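Local coordinates for putative uncharacterized protein (Streptococcus pyogenes serotype M1, PDB 3VZH) that probably cleaves precursor CRISPR RNA as a Cas5d-type endoribonuclease, helping to make the guide RNAs of a type I-C bacterial immune system, at residues 8-13 against 151-156; 38-43 against 172-177; 52-57 against 103-108. All coordinates share one frame; numbering follows the deposited sequence.

Contact 1. Residues 8-13 against 151-156; sequences DFYVRV and ISQEEY
Tyr10 projects from strand 9-15, the first strand of a ferredoxin-like (RRM) sheet, into the first turn of helix 153-158. Its ring gets there with CG anti to the carbonyl carbon (chi1 -59°). Gln153 lies over one ring face: its CA is 3.8 Å from the Tyr10 ring centroid and 17° off the ring normal, a CH-pi contact. From there the extended Gln153 chain runs alongside the tyrosine, its amide plane only 11° from the ring plane, and CG comes within 3.3 Å of Tyr10 OH. The amide nitrogen bonds to Glu157. The Tyr156 side chain crosses that of Tyr10 at about a right angle, the rings meeting obliquely with Tyr10 CD1 3.3 Å from Tyr156 CG; the Tyr156 hydroxyl is hydrogen-bonded to Glu61. No direct hydrogen bond joins the two segments. A water instead accepts from Tyr10 N (3.0 Å) and donates to Ile151 O (3.1 Å). At Val11 the side chain turns away, toward Ile49 and Ile129 of the two helices covering the other side of the sheet, and the backbone does the touching, with Val11 N 3.8 Å from Ile151 CG1. Arg12 closes the contact near the strand's partner 147-150, where its CB packs against Ile151 CG2 at 3.7 Å.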
# COMPACT_ATOMS: atom_id res chain seq x y z
N ASP A 8 -10.50 0.71 -10.81
CA ASP A 8 -9.23 0.16 -10.27
C ASP A 8 -8.04 0.75 -10.99
O ASP A 8 -8.03 0.82 -12.25
CB ASP A 8 -9.21 -1.37 -10.38
CG ASP A 8 -10.25 -2.02 -9.47
OD1 ASP A 8 -10.42 -1.55 -8.33
OD2 ASP A 8 -10.91 -2.99 -9.95
N PHE A 9 -7.00 1.10 -10.20
CA PHE A 9 -5.70 1.46 -10.75
C PHE A 9 -4.72 0.43 -10.27
O PHE A 9 -4.94 -0.21 -9.21
CB PHE A 9 -5.25 2.84 -10.16
CG PHE A 9 -6.11 3.96 -10.65
CD1 PHE A 9 -5.81 4.54 -11.88
CD2 PHE A 9 -7.19 4.45 -9.88
CE1 PHE A 9 -6.58 5.56 -12.38
CE2 PHE A 9 -7.97 5.49 -10.37
CZ PHE A 9 -7.67 6.03 -11.62
N TYR A 10 -3.65 0.26 -11.07
CA TYR A 10 -2.63 -0.78 -10.81
C TYR A 10 -1.27 -0.17 -11.00
O TYR A 10 -1.03 0.58 -12.00
CB TYR A 10 -2.81 -1.87 -11.92
CG TYR A 10 -4.21 -2.47 -11.92
CD1 TYR A 10 -4.47 -3.60 -11.10
CD2 TYR A 10 -5.22 -1.95 -12.66
CE1 TYR A 10 -5.70 -4.16 -11.07
CE2 TYR A 10 -6.48 -2.54 -12.64
CZ TYR A 10 -6.68 -3.61 -11.79
OH TYR A 10 -7.89 -4.28 -11.72
N VAL A 11 -0.32 -0.47 -10.09
CA VAL A 11 1.01 0.08 -10.21
C VAL A 11 1.98 -0.96 -9.81
O VAL A 11 1.65 -1.86 -8.96
CB VAL A 11 1.27 1.30 -9.31
CG1 VAL A 11 0.58 2.53 -9.87
CG2 VAL A 11 0.82 1.01 -7.89
N ARG A 12 3.15 -0.91 -10.42
CA ARG A 12 4.28 -1.77 -10.01
C ARG A 12 5.23 -0.89 -9.19
O ARG A 12 5.71 0.16 -9.69
CB ARG A 12 4.99 -2.22 -11.26
CG ARG A 12 6.21 -3.17 -10.99
CD ARG A 12 6.69 -3.69 -12.34
NE ARG A 12 7.60 -4.82 -12.16
CZ ARG A 12 8.87 -4.72 -11.82
NH1 ARG A 12 9.42 -3.52 -11.55
NH2 ARG A 12 9.64 -5.82 -11.74
N VAL A 13 5.56 -1.30 -7.97
CA VAL A 13 6.48 -0.54 -7.16
C VAL A 13 7.64 -1.46 -6.84
O VAL A 13 7.41 -2.63 -6.39
CB VAL A 13 5.82 -0.14 -5.82
CG1 VAL A 13 6.75 0.77 -5.03
CG2 VAL A 13 4.46 0.60 -6.04
N ILE A 151 1.30 -0.08 -14.72
CA ILE A 151 0.97 -1.39 -15.37
C ILE A 151 -0.55 -1.39 -15.61
O ILE A 151 -1.23 -0.62 -15.00
CB ILE A 151 1.33 -2.57 -14.48
CG1 ILE A 151 0.61 -2.50 -13.11
CG2 ILE A 151 2.88 -2.66 -14.32
CD1 ILE A 151 0.77 -3.78 -12.24
N SER A 152 -1.02 -2.25 -16.49
CA SER A 152 -2.46 -2.29 -16.82
C SER A 152 -3.05 -3.44 -15.97
O SER A 152 -2.34 -4.23 -15.34
CB SER A 152 -2.62 -2.63 -18.31
OG SER A 152 -2.18 -3.93 -18.55
N GLN A 153 -4.39 -3.55 -16.02
CA GLN A 153 -5.12 -4.59 -15.31
C GLN A 153 -4.63 -5.89 -15.77
O GLN A 153 -4.37 -6.77 -14.95
CB GLN A 153 -6.61 -4.45 -15.58
CG GLN A 153 -7.38 -5.49 -14.72
CD GLN A 153 -8.87 -5.52 -15.02
OE1 GLN A 153 -9.40 -4.61 -15.62
NE2 GLN A 153 -9.54 -6.58 -14.59
N GLU A 154 -4.45 -6.00 -17.09
CA GLU A 154 -3.95 -7.26 -17.65
C GLU A 154 -2.61 -7.70 -17.06
O GLU A 154 -2.42 -8.87 -16.69
CB GLU A 154 -3.86 -7.30 -19.19
CG GLU A 154 -3.59 -8.68 -19.71
CD GLU A 154 -3.78 -8.84 -21.21
OE1 GLU A 154 -4.32 -7.92 -21.86
OE2 GLU A 154 -3.39 -9.91 -21.73
N GLU A 155 -1.67 -6.78 -16.97
CA GLU A 155 -0.37 -7.12 -16.42
C GLU A 155 -0.48 -7.52 -14.95
O GLU A 155 0.25 -8.48 -14.49
CB GLU A 155 0.65 -6.00 -16.62
CG GLU A 155 2.03 -6.33 -16.03
CD GLU A 155 3.19 -5.47 -16.56
OE1 GLU A 155 4.35 -5.55 -16.03
OE2 GLU A 155 2.96 -4.66 -17.49
N TYR A 156 -1.24 -6.73 -14.18
CA TYR A 156 -1.56 -7.09 -12.80
C TYR A 156 -2.01 -8.56 -12.59
O TYR A 156 -1.43 -9.33 -11.80
CB TYR A 156 -2.60 -6.14 -12.22
CG TYR A 156 -2.83 -6.42 -10.72
CD1 TYR A 156 -2.00 -5.88 -9.74
CD2 TYR A 156 -3.92 -7.22 -10.32
CE1 TYR A 156 -2.22 -6.14 -8.39
CE2 TYR A 156 -4.15 -7.54 -8.98
CZ TYR A 156 -3.33 -6.95 -8.01
OH TYR A 156 -3.59 -7.27 -6.71
O HOH W 1 -3.39 1.31 -13.82

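Contact 2. Residues 38-43 against 172-177; sequences TRQALN and IMFHSF
Gln40 reaches across to strand 173-178 with both its backbone and its amide. CB lies 3.6 Å from Phe174 CE1, approaching the ring obliquely, and CG stays near the same ring atom. The chain then bends at chi2 (76°), swinging the amide from the phenylalanine toward Ser176, whose CB is 3.9 Å from Gln40 CD. At the tip, OE1 accepts from Phe177 N at 3.0 Å through a nearly straight N-H...O (174°), although the donor is tilted out of the amide carbonyl plane. Gln40 N, in turn, donates to His175 O at 3.0 Å; the donor sits nearly along the C=O axis, but the bend at hydrogen (139°) makes this the less linear of the two bonds.

The other amides of the helix start are also held. Ala41 N donates to Thr38 OG1 (3.1 Å), and a water accepts from Arg39 N and donates to Phe174 O. Arg39 CB lies over the His175 ring, and its chain runs beside the imidazole with CD 3.7 Å from His175 CE1; its guanidinium is bonded to Val59 O. His175 ND1 and Ser176 OG share a hydrogen bond, while His175 NE2 bonds to Lys204 O. His175 and Ser176 both face Tyr190, so a threonine N-capped helix here docks onto a classic beta bulge, joining the first helix of the ferredoxin-like domain to the strands that follow that domain toward the C-terminus.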
# COMPACT_ATOMS: atom_id res chain seq x y z
N THR A 38 2.84 -3.44 5.05
CA THR A 38 1.58 -3.21 5.78
C THR A 38 0.61 -2.38 4.86
O THR A 38 1.07 -1.66 3.89
CB THR A 38 1.83 -2.41 7.06
OG1 THR A 38 2.46 -1.20 6.68
CG2 THR A 38 2.71 -3.23 8.05
N ARG A 39 -0.70 -2.45 5.14
CA ARG A 39 -1.66 -1.62 4.41
C ARG A 39 -1.28 -0.16 4.53
O ARG A 39 -1.30 0.61 3.53
CB ARG A 39 -3.09 -1.84 4.83
CG ARG A 39 -4.00 -1.42 3.67
CD ARG A 39 -5.32 -0.83 4.11
NE ARG A 39 -6.30 -1.13 3.09
CZ ARG A 39 -7.58 -0.90 3.22
NH1 ARG A 39 -8.04 -0.33 4.33
NH2 ARG A 39 -8.40 -1.25 2.23
N GLN A 40 -0.93 0.21 5.76
CA GLN A 40 -0.43 1.62 6.01
C GLN A 40 0.71 2.05 5.06
O GLN A 40 0.67 3.14 4.48
CB GLN A 40 -0.03 1.87 7.45
CG GLN A 40 0.09 3.37 7.83
CD GLN A 40 -1.29 4.05 8.02
OE1 GLN A 40 -1.79 4.21 9.16
NE2 GLN A 40 -1.91 4.48 6.90
N ALA A 41 1.75 1.23 4.86
CA ALA A 41 2.85 1.63 4.03
C ALA A 41 2.33 1.73 2.59
O ALA A 41 2.79 2.62 1.83
CB ALA A 41 3.93 0.57 4.03
N LEU A 42 1.44 0.83 2.19
CA LEU A 42 0.92 0.92 0.84
C LEU A 42 0.04 2.16 0.60
O LEU A 42 0.17 2.79 -0.51
CB LEU A 42 0.12 -0.33 0.39
CG LEU A 42 0.95 -1.59 0.55
CD1 LEU A 42 0.17 -2.83 0.07
CD2 LEU A 42 2.17 -1.45 -0.37
N ASN A 43 -0.77 2.51 1.60
CA ASN A 43 -1.56 3.76 1.62
C ASN A 43 -0.57 4.95 1.39
O ASN A 43 -0.89 5.85 0.64
CB ASN A 43 -2.22 4.00 3.00
CG ASN A 43 -3.37 3.03 3.25
OD1 ASN A 43 -3.86 2.39 2.30
ND2 ASN A 43 -3.79 2.90 4.50
N ILE A 172 -0.19 -11.94 12.96
CA ILE A 172 -0.82 -10.66 13.14
C ILE A 172 0.10 -9.53 12.69
O ILE A 172 1.26 -9.45 13.12
CB ILE A 172 -1.10 -10.44 14.64
CG1 ILE A 172 -1.93 -11.59 15.21
CG2 ILE A 172 -1.93 -9.17 14.81
CD1 ILE A 172 -3.31 -11.75 14.57
N MET A 173 -0.38 -8.65 11.83
CA MET A 173 0.41 -7.51 11.31
C MET A 173 -0.32 -6.23 11.61
O MET A 173 -1.57 -6.17 11.52
CB MET A 173 0.54 -7.64 9.77
CG MET A 173 1.60 -8.68 9.42
SD MET A 173 2.00 -8.73 7.63
CE MET A 173 2.77 -7.11 7.62
N PHE A 174 0.42 -5.19 11.94
CA PHE A 174 -0.13 -3.83 11.87
C PHE A 174 -0.86 -3.62 10.54
O PHE A 174 -0.36 -4.00 9.46
CB PHE A 174 0.99 -2.82 12.07
CG PHE A 174 0.53 -1.40 12.00
CD1 PHE A 174 0.92 -0.60 10.94
CD2 PHE A 174 -0.29 -0.86 12.99
CE1 PHE A 174 0.48 0.73 10.85
CE2 PHE A 174 -0.71 0.48 12.92
CZ PHE A 174 -0.32 1.28 11.84
N HIS A 175 -2.08 -3.06 10.62
CA HIS A 175 -2.89 -2.76 9.45
C HIS A 175 -2.81 -1.27 9.20
O HIS A 175 -2.27 -0.84 8.19
CB HIS A 175 -4.33 -3.14 9.74
CG HIS A 175 -5.31 -2.91 8.61
ND1 HIS A 175 -5.90 -1.71 8.38
CD2 HIS A 175 -5.86 -3.80 7.67
CE1 HIS A 175 -6.76 -1.84 7.33
NE2 HIS A 175 -6.76 -3.12 6.94
N SER A 176 -3.35 -0.46 10.12
CA SER A 176 -3.32 0.99 9.96
C SER A 176 -3.79 1.68 11.21
O SER A 176 -4.30 1.03 12.13
CB SER A 176 -4.17 1.45 8.76
OG SER A 176 -5.45 0.84 8.75
N PHE A 177 -3.55 2.99 11.29
CA PHE A 177 -4.17 3.83 12.29
C PHE A 177 -5.49 4.44 11.84
O PHE A 177 -5.69 4.66 10.62
CB PHE A 177 -3.26 5.00 12.62
CG PHE A 177 -2.04 4.64 13.36
CD1 PHE A 177 -2.11 4.23 14.70
CD2 PHE A 177 -0.79 4.78 12.76
CE1 PHE A 177 -0.97 3.92 15.41
CE2 PHE A 177 0.36 4.49 13.47
CZ PHE A 177 0.27 4.06 14.79
O HOH W 2 -1.26 -4.73 7.01
O HOH W 3 -6.40 1.54 5.97

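Contact 3. Residues 52-57 against 103-108; sequences KPTFTN and FVWNED
Phe55 and Phe103 meet on neighbouring antiparallel strands, 55-64 and 95-105, which are the second and third strands of the ferredoxin-like (RRM) fold. The rings are oblique, with centroids 4.5 Å apart and planes at 33°; Phe103 CD1 lies over one face of the Phe55 ring, and Phe55 CD2 approaches Phe103 CB at 3.5 Å. Nearly the same first torsion at both residues (chi1 63° and 60°) brings the two rings together beside the paired strands. Phe55 CB also touches Trp105 CE3 at 3.8 Å, and the Thr54 side chain lies alongside the indole, with CG2 near CE3 and CZ3.

Backbone pairing sets these side chains in register. Thr56 and Val104 form the hydrogen-bonded pair, Thr56 N donating to Val104 O (2.9 Å) and Val104 N to Thr56 O (3.1 Å), while Phe55-Trp105 and Asn57-Phe103 are non-hydrogen-bonded pairs. Beyond the last paired residues Asn106 takes over: its N donates to Thr54 O, and its side chain crosses to the type I turn from Lys52 to Phe55. There ND2 donates to Pro53 O at 3.0 Å, in the carbonyl plane on a lone pair, tying the residue after strand 95-105 to the turn that leads into strand 55-64.

Asn57 OD1 lies near Phe103 CB and is buried with no polar partner in the model, whereas its ND2 is held by Asp47 and Tyr50 O. Further out, His121 of helix 118-130 meets Phe55 edge-to-face, Met125 of that helix packs on Phe55 and Asn57, and Tyr4 stacks on Trp105. The Asn106 amide is itself positioned by an Asx turn: its other branch, OD1, accepts from Asp108 N at 2.9 Å, with the donor well above the carbonyl plane, not on a lone pair.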
# COMPACT_ATOMS: atom_id res chain seq x y z
N LYS A 52 -5.23 14.11 -2.88
CA LYS A 52 -6.04 15.34 -2.69
C LYS A 52 -6.94 15.10 -1.50
O LYS A 52 -7.36 13.96 -1.29
CB LYS A 52 -6.89 15.64 -3.95
CG LYS A 52 -6.14 16.12 -5.16
CD LYS A 52 -5.56 17.48 -5.01
CE LYS A 52 -6.59 18.51 -5.41
NZ LYS A 52 -6.17 19.90 -5.17
N PRO A 53 -7.23 16.14 -0.70
CA PRO A 53 -8.12 15.97 0.42
C PRO A 53 -9.55 15.65 -0.08
O PRO A 53 -10.39 15.14 0.66
CB PRO A 53 -8.08 17.35 1.10
CG PRO A 53 -7.65 18.30 0.01
CD PRO A 53 -6.69 17.50 -0.80
N THR A 54 -9.77 15.82 -1.38
CA THR A 54 -11.13 15.58 -1.94
C THR A 54 -11.49 14.09 -1.93
O THR A 54 -12.67 13.75 -1.80
CB THR A 54 -11.16 16.01 -3.42
OG1 THR A 54 -10.73 17.39 -3.49
CG2 THR A 54 -12.60 16.05 -3.93
N PHE A 55 -10.47 13.24 -2.11
CA PHE A 55 -10.73 11.81 -2.10
C PHE A 55 -9.75 11.05 -1.18
O PHE A 55 -8.77 11.64 -0.60
CB PHE A 55 -10.68 11.27 -3.58
CG PHE A 55 -9.29 11.41 -4.25
CD1 PHE A 55 -9.02 12.54 -5.10
CD2 PHE A 55 -8.28 10.43 -4.07
CE1 PHE A 55 -7.76 12.67 -5.73
CE2 PHE A 55 -7.02 10.57 -4.68
CZ PHE A 55 -6.77 11.69 -5.51
N THR A 56 -10.11 9.79 -0.95
CA THR A 56 -9.34 8.90 -0.13
C THR A 56 -8.95 7.70 -1.00
O THR A 56 -9.80 6.94 -1.50
CB THR A 56 -10.22 8.34 0.99
OG1 THR A 56 -10.68 9.45 1.75
CG2 THR A 56 -9.38 7.30 1.89
N ASN A 57 -7.63 7.43 -1.06
CA ASN A 57 -7.19 6.21 -1.77
C ASN A 57 -7.41 4.97 -0.87
O ASN A 57 -7.09 5.02 0.34
CB ASN A 57 -5.68 6.36 -2.04
CG ASN A 57 -5.41 7.37 -3.14
OD1 ASN A 57 -6.08 7.36 -4.19
ND2 ASN A 57 -4.40 8.19 -2.94
N PHE A 103 -10.14 4.98 -5.60
CA PHE A 103 -10.45 6.02 -4.62
C PHE A 103 -11.94 6.26 -4.50
O PHE A 103 -12.71 5.92 -5.40
CB PHE A 103 -9.69 7.32 -4.89
CG PHE A 103 -9.97 7.97 -6.23
CD1 PHE A 103 -9.01 7.83 -7.27
CD2 PHE A 103 -11.10 8.75 -6.43
CE1 PHE A 103 -9.23 8.43 -8.50
CE2 PHE A 103 -11.30 9.39 -7.65
CZ PHE A 103 -10.36 9.22 -8.68
N VAL A 104 -12.32 6.84 -3.38
CA VAL A 104 -13.73 7.23 -3.09
C VAL A 104 -13.71 8.68 -2.55
O VAL A 104 -12.64 9.19 -2.19
CB VAL A 104 -14.34 6.29 -1.98
CG1 VAL A 104 -14.31 4.84 -2.44
CG2 VAL A 104 -13.62 6.51 -0.66
N TRP A 105 -14.86 9.37 -2.50
CA TRP A 105 -14.81 10.77 -1.98
C TRP A 105 -14.57 10.70 -0.53
O TRP A 105 -15.04 9.74 0.20
CB TRP A 105 -16.13 11.56 -2.34
CG TRP A 105 -16.38 11.62 -3.86
CD1 TRP A 105 -17.58 11.31 -4.54
CD2 TRP A 105 -15.42 11.97 -4.92
NE1 TRP A 105 -17.41 11.45 -5.90
CE2 TRP A 105 -16.15 11.86 -6.20
CE3 TRP A 105 -14.07 12.37 -4.94
CZ2 TRP A 105 -15.53 12.12 -7.43
CZ3 TRP A 105 -13.49 12.71 -6.14
CH2 TRP A 105 -14.18 12.48 -7.39
N ASN A 106 -13.85 11.72 -0.03
CA ASN A 106 -13.51 11.81 1.37
C ASN A 106 -14.69 12.47 2.12
O ASN A 106 -14.87 13.68 2.03
CB ASN A 106 -12.20 12.62 1.54
CG ASN A 106 -11.79 12.82 2.99
OD1 ASN A 106 -12.41 12.26 3.90
ND2 ASN A 106 -10.74 13.59 3.22
N GLU A 107 -15.46 11.68 2.91
CA GLU A 107 -16.64 12.21 3.59
C GLU A 107 -16.26 13.00 4.83
O GLU A 107 -17.12 13.63 5.51
CB GLU A 107 -17.69 11.11 3.93
CG GLU A 107 -18.36 10.56 2.69
CD GLU A 107 -19.09 11.63 1.85
OE1 GLU A 107 -19.48 11.29 0.75
OE2 GLU A 107 -19.31 12.79 2.24
N ASP A 108 -14.98 13.02 5.13
CA ASP A 108 -14.49 13.95 6.17
C ASP A 108 -14.25 15.34 5.59
O ASP A 108 -13.91 16.27 6.33
CB ASP A 108 -13.20 13.45 6.79
CG ASP A 108 -13.38 12.20 7.59
OD1 ASP A 108 -14.50 11.99 8.06
OD2 ASP A 108 -12.41 11.42 7.73

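Overall arrangement
The three contacts sit around one antiparallel sheet of the chain, with centres 18 to 21 Å apart. Strand pairings put 147-150, 9-15, 95-105 and 55-64 side by side, the 4-1-3-2 order of a ferredoxin-like domain. Contact 1 lies where its last strand runs into helix 153-158, and contact 3 at one end of its second and third strands; they touch through Phe9 CE2 and Phe103 CE1, 3.7 Å apart. Contact 2 joins helix 39-49, which immediately precedes strand 55-64, to strand 173-178, one of the strands of the C-terminal part. Along the chain, contacts 1 and 2 interleave, and both span contact 3, so N-terminal elements are fastened to C-terminal ones, all within the Cas5 family region.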